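Local coordinates for protein Polyphosphate:AMP phosphotransferase (Meiothermus ruber H328, PDB 5O6M) that uses inorganic polyphosphate as phosphate donor to convert AMP to ADP and ADP to ATP, and can also act on other nucleoside mono- and diphosphates, at residues K2-Q7 with N232-W237; T162-F167 with V244-G249; G92-Q97 with L104-Q109. The protein carries 1 engineered substitution. All blocks are in the same frame, centred on the assembly; numbering follows the deposited sequence.

Interaction 1 (K2-Q7 with N232-W237); sequences KKYRVQ and NWYRNW. With PO4 (phosphate ion), chain B; PO4 (phosphate ion), chain C.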
loop_
_atom_site.group_PDB
_atom_site.type_symbol
_atom_site.label_atom_id
_atom_site.label_comp_id
_atom_site.label_asym_id
_atom_site.label_seq_id
_atom_site.Cartn_x
_atom_site.Cartn_y
_atom_site.Cartn_z
ATOM N N LYS D 2 23.161 26.859 -15.651
ATOM C CA LYS D 2 23.689 27.343 -14.382
ATOM C C LYS D 2 22.841 28.444 -13.771
ATOM O O LYS D 2 22.818 28.583 -12.545
ATOM C CB LYS D 2 25.127 27.874 -14.554
ATOM C CG LYS D 2 26.172 26.817 -14.887
ATOM C CD LYS D 2 26.089 25.626 -13.944
ATOM C CE LYS D 2 27.132 24.576 -14.286
ATOM N NZ LYS D 2 26.993 23.378 -13.413
ATOM N N LYS D 3 22.132 29.213 -14.594
ATOM C CA LYS D 3 21.402 30.401 -14.177
ATOM C C LYS D 3 19.992 30.116 -13.686
ATOM O O LYS D 3 19.349 31.023 -13.146
ATOM C CB LYS D 3 21.317 31.384 -15.343
ATOM C CG LYS D 3 20.800 30.735 -16.615
ATOM C CD LYS D 3 20.650 31.749 -17.727
ATOM C CE LYS D 3 19.568 32.750 -17.357
ATOM N NZ LYS D 3 19.266 33.699 -18.459
ATOM N N TYR D 4 19.486 28.898 -13.869
ATOM C CA TYR D 4 18.130 28.573 -13.452
ATOM C C TYR D 4 18.073 27.835 -12.121
ATOM O O TYR D 4 16.975 27.616 -11.600
ATOM C CB TYR D 4 17.435 27.744 -14.540
ATOM C CG TYR D 4 17.288 28.491 -15.848
ATOM C CD1 TYR D 4 16.408 29.560 -15.965
ATOM C CD2 TYR D 4 18.044 28.138 -16.959
ATOM C CE1 TYR D 4 16.274 30.249 -17.160
ATOM C CE2 TYR D 4 17.919 28.821 -18.157
ATOM C CZ TYR D 4 17.032 29.875 -18.252
ATOM O OH TYR D 4 16.907 30.556 -19.443
ATOM N N ARG D 5 19.220 27.464 -11.557
ATOM C CA ARG D 5 19.272 26.767 -10.278
ATOM C C ARG D 5 19.168 27.789 -9.151
ATOM O O ARG D 5 20.121 28.523 -8.875
ATOM C CB ARG D 5 20.562 25.957 -10.175
ATOM C CG ARG D 5 20.602 25.000 -8.999
ATOM C CD ARG D 5 21.829 24.093 -9.040
ATOM N NE ARG D 5 23.069 24.808 -8.746
ATOM C CZ ARG D 5 24.041 25.023 -9.628
ATOM N NH1 ARG D 5 23.928 24.570 -10.870
ATOM N NH2 ARG D 5 25.133 25.685 -9.265
ATOM N N VAL D 6 18.004 27.845 -8.500
ATOM C CA VAL D 6 17.813 28.754 -7.374
ATOM C C VAL D 6 18.878 28.473 -6.323
ATOM O O VAL D 6 18.908 27.394 -5.716
ATOM C CB VAL D 6 16.399 28.612 -6.795
ATOM C CG1 VAL D 6 16.236 29.488 -5.555
ATOM C CG2 VAL D 6 15.360 28.976 -7.848
ATOM N N GLN D 7 19.743 29.457 -6.081
ATOM C CA GLN D 7 20.831 29.272 -5.137
ATOM C C GLN D 7 20.288 29.128 -3.718
ATOM O O GLN D 7 19.254 29.706 -3.375
ATOM C CB GLN D 7 21.799 30.450 -5.196
ATOM C CG GLN D 7 22.479 30.626 -6.544
ATOM C CD GLN D 7 23.337 29.433 -6.917
ATOM O OE1 GLN D 7 23.750 28.659 -6.053
ATOM N NE2 GLN D 7 23.608 29.279 -8.208
ATOM N N ASN D 232 6.383 26.609 -24.915
ATOM C CA ASN D 232 6.487 25.169 -24.699
ATOM C C ASN D 232 7.802 24.607 -25.229
ATOM O O ASN D 232 8.443 23.782 -24.565
ATOM C CB ASN D 232 5.309 24.459 -25.358
ATOM C CG ASN D 232 4.011 24.715 -24.641
ATOM O OD1 ASN D 232 3.977 25.413 -23.629
ATOM N ND2 ASN D 232 2.925 24.173 -25.174
ATOM N N TRP D 233 8.216 25.024 -26.428
ATOM C CA TRP D 233 9.438 24.466 -27.001
ATOM C C TRP D 233 10.637 24.739 -26.103
ATOM O O TRP D 233 11.533 23.896 -25.978
ATOM C CB TRP D 233 9.675 25.018 -28.410
ATOM C CG TRP D 233 9.860 26.513 -28.492
ATOM C CD1 TRP D 233 8.893 27.449 -28.728
ATOM C CD2 TRP D 233 11.093 27.235 -28.370
ATOM N NE1 TRP D 233 9.445 28.708 -28.742
ATOM C CE2 TRP D 233 10.794 28.604 -28.527
ATOM C CE3 TRP D 233 12.419 26.857 -28.134
ATOM C CZ2 TRP D 233 11.773 29.594 -28.458
ATOM C CZ3 TRP D 233 13.388 27.841 -28.067
ATOM C CH2 TRP D 233 13.062 29.193 -28.227
ATOM N N TYR D 234 10.674 25.912 -25.466
ATOM C CA TYR D 234 11.792 26.225 -24.586
ATOM C C TYR D 234 11.674 25.479 -23.264
ATOM O O TYR D 234 12.651 24.899 -22.780
ATOM C CB TYR D 234 11.872 27.732 -24.342
ATOM C CG TYR D 234 13.136 28.149 -23.623
ATOM C CD1 TYR D 234 14.364 28.126 -24.276
ATOM C CD2 TYR D 234 13.105 28.561 -22.301
ATOM C CE1 TYR D 234 15.524 28.504 -23.631
ATOM C CE2 TYR D 234 14.261 28.943 -21.648
ATOM C CZ TYR D 234 15.467 28.912 -22.320
ATOM O OH TYR D 234 16.620 29.289 -21.677
ATOM N N ARG D 235 10.478 25.485 -22.673
ATOM C CA ARG D 235 10.236 24.711 -21.461
ATOM C C ARG D 235 10.677 23.266 -21.648
ATOM O O ARG D 235 11.455 22.730 -20.849
ATOM C CB ARG D 235 8.754 24.788 -21.091
ATOM C CG ARG D 235 8.330 23.908 -19.927
ATOM C CD ARG D 235 6.828 23.678 -19.967
ATOM N NE ARG D 235 6.459 22.702 -20.990
ATOM C CZ ARG D 235 5.266 22.642 -21.573
ATOM N NH1 ARG D 235 4.323 23.515 -21.251
ATOM N NH2 ARG D 235 5.022 21.715 -22.488
ATOM N N ASN D 236 10.186 22.621 -22.709
ATOM C CA ASN D 236 10.530 21.227 -22.963
ATOM C C ASN D 236 12.029 21.055 -23.188
ATOM O O ASN D 236 12.627 20.093 -22.693
ATOM C CB ASN D 236 9.742 20.705 -24.165
ATOM C CG ASN D 236 8.243 20.751 -23.941
ATOM O OD1 ASN D 236 7.772 20.741 -22.803
ATOM N ND2 ASN D 236 7.483 20.804 -25.030
ATOM N N TRP D 237 12.655 21.967 -23.941
ATOM C CA TRP D 237 14.090 21.838 -24.188
ATOM C C TRP D 237 14.889 22.018 -22.902
ATOM O O TRP D 237 15.807 21.241 -22.613
ATOM C CB TRP D 237 14.561 22.851 -25.233
ATOM C CG TRP D 237 16.063 22.845 -25.363
ATOM C CD1 TRP D 237 16.815 21.991 -26.120
ATOM C CD2 TRP D 237 16.993 23.685 -24.667
ATOM N NE1 TRP D 237 18.153 22.266 -25.962
ATOM C CE2 TRP D 237 18.290 23.300 -25.073
ATOM C CE3 TRP D 237 16.858 24.732 -23.750
ATOM C CZ2 TRP D 237 19.440 23.926 -24.594
ATOM C CZ3 TRP D 237 18.004 25.353 -23.275
ATOM C CH2 TRP D 237 19.277 24.947 -23.699
HETATM P P PO4 B . 4.779 26.375 -28.439
HETATM O O1 PO4 B . 4.977 27.310 -29.611
HETATM O O2 PO4 B . 6.123 25.892 -27.946
HETATM O O3 PO4 B . 3.946 25.191 -28.874
HETATM O O4 PO4 B . 4.078 27.111 -27.321
HETATM P P PO4 C . 1.469 21.854 -23.972
HETATM O O1 PO4 C . 0.664 22.748 -24.887
HETATM O O2 PO4 C . 2.853 21.651 -24.545
HETATM O O3 PO4 C . 0.790 20.512 -23.851
HETATM O O4 PO4 C . 1.576 22.496 -22.609
#
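The hydroxyl oxygen of Y4 is gripped from two directions, by the phenol of Y234 across the contact and by the carboxylate of D21. The Y234 OH donates to Y4 OH over 2.6 Å, although the exact place of the Y234 oxygen is less sure because it sits too close to a neighbouring atom. The two side chains come from opposite directions; Y4 OH lies in the plane of the Y234 ring, at its edge, whereas Y234 OH meets the Y4 ring obliquely. With CG anti to the backbone N (chi1 -171°), Y234 leaves its helix toward the N-terminal loop, where the backbone N of A24 also binds its hydroxyl. The backbone of Y4 pairs with V226 of strand 224-228, which fixes the root of the tyrosine.

The same helical turn holds two phosphate ions, probably from the crystallisation liquor. W233 N donates to O2 of one of them at 2.7 Å, at the start of helix 232-249. R235 divides its guanidinium: NE and NH2 both reach N236 OD1, at 3.0 and 2.9 Å, and NH1 and NH2 hold the second phosphate, with NH2 3.0 Å from its O2. A bend at chi3 (76°) brings the group back beside N232, whose CB lies over one face. Replacing R235 by an alanine removes both donors to N236 OD1 and is likely to leave that amide freer to turn and the second phosphate without the two N-H groups that hold it.

The contact therefore has two chemistries. A buried run of polar contacts, A24 N, the two hydroxyls and D21, probably ties the N-terminal loop to the helix, while the helix start and R235 form an anion-binding patch, consistent with an enzyme that handles phosphate chains.

Interaction 2 (T162-F167 with V244-G249); sequences TILKFF and VETLEG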
loop_
_atom_site.group_PDB
_atom_site.type_symbol
_atom_site.label_atom_id
_atom_site.label_comp_id
_atom_site.label_asym_id
_atom_site.label_seq_id
_atom_site.Cartn_x
_atom_site.Cartn_y
_atom_site.Cartn_z
ATOM N N THR D 162 18.602 11.185 -6.260
ATOM C CA THR D 162 18.864 12.421 -6.986
ATOM C C THR D 162 17.551 13.167 -7.195
ATOM O O THR D 162 16.613 12.631 -7.795
ATOM C CB THR D 162 19.534 12.136 -8.330
ATOM O OG1 THR D 162 20.842 11.590 -8.117
ATOM C CG2 THR D 162 19.637 13.406 -9.142
ATOM N N ILE D 163 17.491 14.409 -6.719
ATOM C CA ILE D 163 16.254 15.178 -6.656
ATOM C C ILE D 163 16.353 16.363 -7.602
ATOM O O ILE D 163 17.283 17.172 -7.500
ATOM C CB ILE D 163 15.959 15.652 -5.225
ATOM C CG1 ILE D 163 15.884 14.460 -4.272
ATOM C CG2 ILE D 163 14.667 16.461 -5.186
ATOM C CD1 ILE D 163 15.725 14.859 -2.814
ATOM N N LEU D 164 15.388 16.473 -8.508
ATOM C CA LEU D 164 15.235 17.645 -9.357
ATOM C C LEU D 164 13.843 18.215 -9.142
ATOM O O LEU D 164 12.847 17.491 -9.253
ATOM C CB LEU D 164 15.439 17.302 -10.841
ATOM C CG LEU D 164 16.829 16.849 -11.288
ATOM C CD1 LEU D 164 17.068 17.230 -12.743
ATOM C CD2 LEU D 164 17.905 17.432 -10.391
ATOM N N LYS D 165 13.770 19.510 -8.855
ATOM C CA LYS D 165 12.499 20.193 -8.675
ATOM C C LYS D 165 12.379 21.284 -9.727
ATOM O O LYS D 165 13.268 22.132 -9.859
ATOM C CB LYS D 165 12.378 20.765 -7.260
ATOM C CG LYS D 165 12.452 19.693 -6.175
ATOM C CD LYS D 165 12.386 20.277 -4.771
ATOM C CE LYS D 165 13.628 21.062 -4.408
ATOM N NZ LYS D 165 13.621 21.426 -2.957
ATOM N N PHE D 166 11.292 21.241 -10.491
ATOM C CA PHE D 166 11.050 22.178 -11.580
ATOM C C PHE D 166 9.795 22.980 -11.278
ATOM O O PHE D 166 8.721 22.403 -11.069
ATOM C CB PHE D 166 10.898 21.444 -12.916
ATOM C CG PHE D 166 12.141 20.735 -13.371
ATOM C CD1 PHE D 166 13.176 21.436 -13.970
ATOM C CD2 PHE D 166 12.274 19.368 -13.207
ATOM C CE1 PHE D 166 14.325 20.784 -14.394
ATOM C CE2 PHE D 166 13.421 18.709 -13.626
ATOM C CZ PHE D 166 14.446 19.417 -14.225
ATOM N N PHE D 167 9.934 24.302 -11.229
ATOM C CA PHE D 167 8.792 25.204 -11.253
ATOM C C PHE D 167 8.653 25.727 -12.680
ATOM O O PHE D 167 9.523 26.459 -13.163
ATOM C CB PHE D 167 8.966 26.344 -10.252
ATOM C CG PHE D 167 7.821 27.319 -10.237
ATOM C CD1 PHE D 167 6.541 26.898 -9.913
ATOM C CD2 PHE D 167 8.019 28.654 -10.554
ATOM C CE1 PHE D 167 5.482 27.791 -9.896
ATOM C CE2 PHE D 167 6.964 29.551 -10.543
ATOM C CZ PHE D 167 5.694 29.118 -10.212
ATOM N N VAL D 244 18.928 15.536 -18.555
ATOM C CA VAL D 244 19.900 14.653 -19.200
ATOM C C VAL D 244 21.275 14.804 -18.563
ATOM O O VAL D 244 21.933 13.813 -18.224
ATOM C CB VAL D 244 19.949 14.915 -20.716
ATOM C CG1 VAL D 244 21.230 14.341 -21.303
ATOM C CG2 VAL D 244 18.731 14.306 -21.395
ATOM N N GLU D 245 21.739 16.047 -18.398
ATOM C CA GLU D 245 23.071 16.263 -17.839
ATOM C C GLU D 245 23.181 15.673 -16.440
ATOM O O GLU D 245 24.149 14.970 -16.123
ATOM C CB GLU D 245 23.410 17.754 -17.827
ATOM C CG GLU D 245 24.713 18.072 -17.102
ATOM C CD GLU D 245 25.249 19.454 -17.423
ATOM O OE1 GLU D 245 24.988 19.944 -18.542
ATOM O OE2 GLU D 245 25.931 20.046 -16.557
ATOM N N THR D 246 22.191 15.948 -15.584
ATOM C CA THR D 246 22.154 15.333 -14.261
ATOM C C THR D 246 22.297 13.817 -14.358
ATOM O O THR D 246 23.041 13.199 -13.589
ATOM C CB THR D 246 20.862 15.715 -13.539
ATOM O OG1 THR D 246 20.748 17.143 -13.494
ATOM C CG2 THR D 246 20.865 15.171 -12.118
ATOM N N LEU D 247 21.569 13.195 -15.291
ATOM C CA LEU D 247 21.679 11.749 -15.466
ATOM C C LEU D 247 23.073 11.351 -15.942
ATOM O O LEU D 247 23.623 10.340 -15.489
ATOM C CB LEU D 247 20.605 11.257 -16.439
ATOM C CG LEU D 247 19.177 11.347 -15.898
ATOM C CD1 LEU D 247 18.157 10.929 -16.936
ATOM C CD2 LEU D 247 19.042 10.487 -14.646
ATOM N N GLU D 248 23.664 12.135 -16.852
ATOM C CA GLU D 248 25.035 11.864 -17.283
ATOM C C GLU D 248 26.000 11.904 -16.106
ATOM O O GLU D 248 26.932 11.093 -16.025
ATOM C CB GLU D 248 25.470 12.874 -18.347
ATOM C CG GLU D 248 24.670 12.841 -19.634
ATOM C CD GLU D 248 25.380 12.078 -20.740
ATOM O OE1 GLU D 248 26.204 11.191 -20.422
ATOM O OE2 GLU D 248 25.114 12.370 -21.927
ATOM N N GLY D 249 25.795 12.848 -15.186
ATOM C CA GLY D 249 26.668 12.979 -14.035
ATOM C C GLY D 249 26.693 11.767 -13.128
ATOM O O GLY D 249 27.628 11.618 -12.336
#
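T246 presents both branches of its side chain to the strand, and T162 and L164 meet them in different ways. The two threonines pass side by side, running in opposite senses and touching methyl to methyl, with T162 CG2 3.7 Å from T246 CG2. L164 instead comes at T246 end to end: its CD1 stands 3.8 Å from T246 OG1 and its CD2 4.1 Å from T246 CG2, and the threonine is thus met at both branches by one isobutyl group.

The torsion of T246 explains this division. OG1 lies beside the backbone N (chi1 -55°), where it can bond to the carbonyl oxygen of I242 one turn earlier in the helix, and the methyl is left to turn toward T162. The hydroxyl is thereby satisfied within its own helix, and what crosses to the strand is van der Waals packing.

T162 and L164 point the same way from the strand, as alternate residues do, while I163 between them points away from the helix. F166 continues the row, so this face of the strand also packs on the preceding turns of the helix, at V239 and I242. The backbones come nearest at T162 and T246, whose CA atoms are 8.5 Å apart.

Strand 161-169 is an inner strand, bonded through its backbone to strand 57-64 and, at K165, to Y225 of strand 224-228. Helix 232-249 packs on one face of this sheet beside helix 29-53, which L247 and V244 touch. Such helix-on-sheet packing is typical of the three-layered alpha/beta fold of P-loop kinases, with its parallel strands in the order 2-3-1-4-5.

Interaction 3 (G92-Q97 with L104-Q109); sequences GVPTEQ and LWRVHQ. With ATP (adenosine-5'-triphosphate), chain X.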
loop_
_atom_site.group_PDB
_atom_site.type_symbol
_atom_site.label_atom_id
_atom_site.label_comp_id
_atom_site.label_asym_id
_atom_site.label_seq_id
_atom_site.Cartn_x
_atom_site.Cartn_y
_atom_site.Cartn_z
ATOM N N GLY D 92 -3.562 14.629 -5.823
ATOM C CA GLY D 92 -4.738 15.459 -5.840
ATOM C C GLY D 92 -5.202 15.809 -4.440
ATOM O O GLY D 92 -4.452 15.708 -3.463
ATOM N N VAL D 93 -6.460 16.216 -4.338
ATOM C CA VAL D 93 -6.954 16.663 -3.030
ATOM C C VAL D 93 -6.952 15.482 -2.062
ATOM O O VAL D 93 -7.473 14.404 -2.396
ATOM C CB VAL D 93 -8.348 17.285 -3.162
ATOM C CG1 VAL D 93 -8.772 17.354 -4.620
ATOM C CG2 VAL D 93 -9.374 16.531 -2.314
ATOM N N PRO D 94 -6.367 15.625 -0.874
ATOM C CA PRO D 94 -6.199 14.471 0.020
ATOM C C PRO D 94 -7.527 13.831 0.407
ATOM O O PRO D 94 -8.523 14.516 0.647
ATOM C CB PRO D 94 -5.497 15.072 1.243
ATOM C CG PRO D 94 -4.800 16.285 0.724
ATOM C CD PRO D 94 -5.681 16.828 -0.374
ATOM N N THR D 95 -7.530 12.503 0.471
ATOM C CA THR D 95 -8.681 11.792 0.997
ATOM C C THR D 95 -8.664 11.844 2.524
ATOM O O THR D 95 -7.667 12.223 3.145
ATOM C CB THR D 95 -8.689 10.345 0.503
ATOM O OG1 THR D 95 -7.590 9.631 1.086
ATOM C CG2 THR D 95 -8.551 10.307 -1.008
ATOM N N GLU D 96 -9.780 11.449 3.140
ATOM C CA GLU D 96 -9.822 11.426 4.601
ATOM C C GLU D 96 -8.813 10.429 5.154
ATOM O O GLU D 96 -8.186 10.677 6.191
ATOM C CB GLU D 96 -11.232 11.105 5.096
ATOM C CG GLU D 96 -11.470 11.486 6.562
ATOM C CD GLU D 96 -10.931 10.468 7.558
ATOM O OE1 GLU D 96 -10.894 9.263 7.231
ATOM O OE2 GLU D 96 -10.539 10.883 8.670
ATOM N N GLN D 97 -8.650 9.292 4.475
ATOM C CA GLN D 97 -7.628 8.328 4.866
ATOM C C GLN D 97 -6.237 8.958 4.852
ATOM O O GLN D 97 -5.420 8.702 5.748
ATOM C CB GLN D 97 -7.700 7.106 3.954
ATOM C CG GLN D 97 -6.865 5.933 4.421
ATOM C CD GLN D 97 -6.757 4.846 3.369
ATOM O OE1 GLN D 97 -7.711 4.585 2.635
ATOM N NE2 GLN D 97 -5.599 4.194 3.302
ATOM N N LEU D 104 3.068 14.169 4.797
ATOM C CA LEU D 104 4.140 13.501 4.067
ATOM C C LEU D 104 3.921 11.998 3.921
ATOM O O LEU D 104 4.637 11.359 3.141
ATOM C CB LEU D 104 5.492 13.755 4.745
ATOM C CG LEU D 104 6.131 15.132 4.567
ATOM C CD1 LEU D 104 7.527 15.151 5.163
ATOM C CD2 LEU D 104 6.182 15.515 3.098
ATOM N N TRP D 105 2.952 11.424 4.636
ATOM C CA TRP D 105 2.723 9.984 4.566
ATOM C C TRP D 105 2.408 9.546 3.138
ATOM O O TRP D 105 3.062 8.652 2.591
ATOM C CB TRP D 105 1.589 9.608 5.515
ATOM C CG TRP D 105 1.179 8.157 5.537
ATOM C CD1 TRP D 105 1.790 7.143 6.221
ATOM C CD2 TRP D 105 0.048 7.570 4.879
ATOM N NE1 TRP D 105 1.112 5.963 6.026
ATOM C CE2 TRP D 105 0.038 6.198 5.207
ATOM C CE3 TRP D 105 -0.957 8.072 4.045
ATOM C CZ2 TRP D 105 -0.932 5.320 4.726
ATOM C CZ3 TRP D 105 -1.919 7.199 3.567
ATOM C CH2 TRP D 105 -1.902 5.839 3.909
ATOM N N ARG D 106 1.410 10.171 2.512
ATOM C CA ARG D 106 1.016 9.762 1.169
ATOM C C ARG D 106 2.084 10.068 0.127
ATOM O O ARG D 106 2.094 9.435 -0.933
ATOM C CB ARG D 106 -0.302 10.429 0.773
ATOM C CG ARG D 106 -0.196 11.921 0.529
ATOM C CD ARG D 106 -1.468 12.446 -0.102
ATOM N NE ARG D 106 -1.316 13.817 -0.578
ATOM C CZ ARG D 106 -2.166 14.411 -1.408
ATOM N NH1 ARG D 106 -3.231 13.751 -1.847
ATOM N NH2 ARG D 106 -1.952 15.661 -1.796
ATOM N N VAL D 107 2.968 11.031 0.390
ATOM C CA VAL D 107 4.025 11.350 -0.565
ATOM C C VAL D 107 5.209 10.405 -0.396
ATOM O O VAL D 107 5.773 9.915 -1.382
ATOM C CB VAL D 107 4.459 12.823 -0.427
ATOM C CG1 VAL D 107 5.608 13.123 -1.371
ATOM C CG2 VAL D 107 3.290 13.751 -0.707
ATOM N N HIS D 108 5.619 10.150 0.849
ATOM C CA HIS D 108 6.753 9.264 1.086
ATOM C C HIS D 108 6.530 7.891 0.462
ATOM O O HIS D 108 7.470 7.277 -0.056
ATOM C CB HIS D 108 7.019 9.122 2.585
ATOM C CG HIS D 108 8.410 8.666 2.906
ATOM N ND1 HIS D 108 8.930 8.696 4.182
ATOM C CD2 HIS D 108 9.396 8.185 2.110
ATOM C CE1 HIS D 108 10.169 8.239 4.162
ATOM N NE2 HIS D 108 10.477 7.925 2.916
ATOM N N GLN D 109 5.289 7.399 0.511
ATOM C CA GLN D 109 4.962 6.094 -0.052
ATOM C C GLN D 109 5.386 5.981 -1.509
ATOM O O GLN D 109 5.710 4.886 -1.981
ATOM C CB GLN D 109 3.457 5.845 0.078
ATOM C CG GLN D 109 2.965 4.599 -0.626
ATOM C CD GLN D 109 3.592 3.340 -0.073
ATOM O OE1 GLN D 109 3.789 3.209 1.137
ATOM N NE2 GLN D 109 3.916 2.406 -0.956
HETATM P PG ATP X . -4.259 18.874 -12.395
HETATM O O1G ATP X . -3.041 18.390 -11.657
HETATM O O2G ATP X . -4.461 20.382 -12.277
HETATM O O3G ATP X . -4.244 18.493 -13.882
HETATM P PB ATP X . -6.560 17.072 -12.204
HETATM O O1B ATP X . -7.908 17.590 -12.524
HETATM O O2B ATP X . -5.858 16.281 -13.310
HETATM O O3B ATP X . -5.569 18.233 -11.754
HETATM P PA ATP X . -5.852 16.050 -9.512
HETATM O O1A ATP X . -4.525 15.424 -9.687
HETATM O O2A ATP X . -6.793 15.266 -8.600
HETATM O O3A ATP X . -6.601 16.139 -10.916
HETATM O "O5'" ATP X . -5.708 17.524 -8.801
HETATM C "C5'" ATP X . -6.852 18.135 -8.171
HETATM C "C4'" ATP X . -6.464 19.197 -7.170
HETATM O "O4'" ATP X . -5.827 18.619 -6.008
HETATM C "C3'" ATP X . -5.523 20.308 -7.663
HETATM O "O3'" ATP X . -6.242 21.532 -7.755
HETATM C "C2'" ATP X . -4.446 20.392 -6.565
HETATM O "O2'" ATP X . -4.113 21.727 -6.202
HETATM C "C1'" ATP X . -5.155 19.701 -5.407
HETATM N N9 ATP X . -4.283 19.224 -4.339
HETATM C C8 ATP X . -3.121 18.507 -4.453
HETATM N N7 ATP X . -2.493 18.320 -3.317
HETATM C C5 ATP X . -3.302 18.955 -2.387
HETATM C C6 ATP X . -3.188 19.136 -0.994
HETATM N N6 ATP X . -2.145 18.719 -0.272
HETATM N N1 ATP X . -4.178 19.807 -0.367
HETATM C C2 ATP X . -5.198 20.275 -1.090
HETATM N N3 ATP X . -5.404 20.182 -2.406
HETATM C C4 ATP X . -4.415 19.507 -3.000
#
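Two hydrogen bonds from R106 converge on one acceptor, the carbonyl oxygen of G92. R106 NH1 donates to G92 O over 2.8 Å and R106 NH2 over 3.0 Å, end-on, with the oxygen in the guanidinium plane. E98 adds a salt bridge to NH1.

P94 CG rests over one face of the guanidinium, 3.9 Å from R106 NH2, and the same proline ring meets the adenine of ATP, its CD 3.3 Å from N1. Farther out, Q97 NE2 stands at the edge of the W105 ring, 4.1 Å from CH2, with amide and ring planes 54° apart.

Toward the nucleotide, NH2 of R106 lies 3.1 Å from ATP N7, near the guanidinium plane, and V93 N is 3.0 Å from the ribose O4'. G92 passes so near the alpha-phosphate that a CB would run into O2A. R106 thus links adenine and loop in the ATP pocket.

T95 is the N-cap of helix 96-99, and E98 bonds back to T95 N, as in a capping box. Helix 105-108 faces the second subunit, where W105 NE1 bonds to Q109 O of that chain, and H108 and L104 also pack against helix 145-158 of their own chain.

From the N terminus, the first loop is opened by residues 2-7 and closed by interaction 1 only at the start of helix 232-249, so it encloses most of the chain, including all five strands of the sheet. Interaction 3 is nested inside it, a short loop from 92-97 to 104-109 at the nucleotide end, about 29 Å from interaction 1 between centres and across the chain's centre. Interaction 2 opens later, at strand 161-169, and returns to the far part of helix 232-249; it follows interaction 3 in series but crosses interaction 1. That helix is thus held twice, by the N-terminal loop and by the sheet, with the two centres about 11 Å apart.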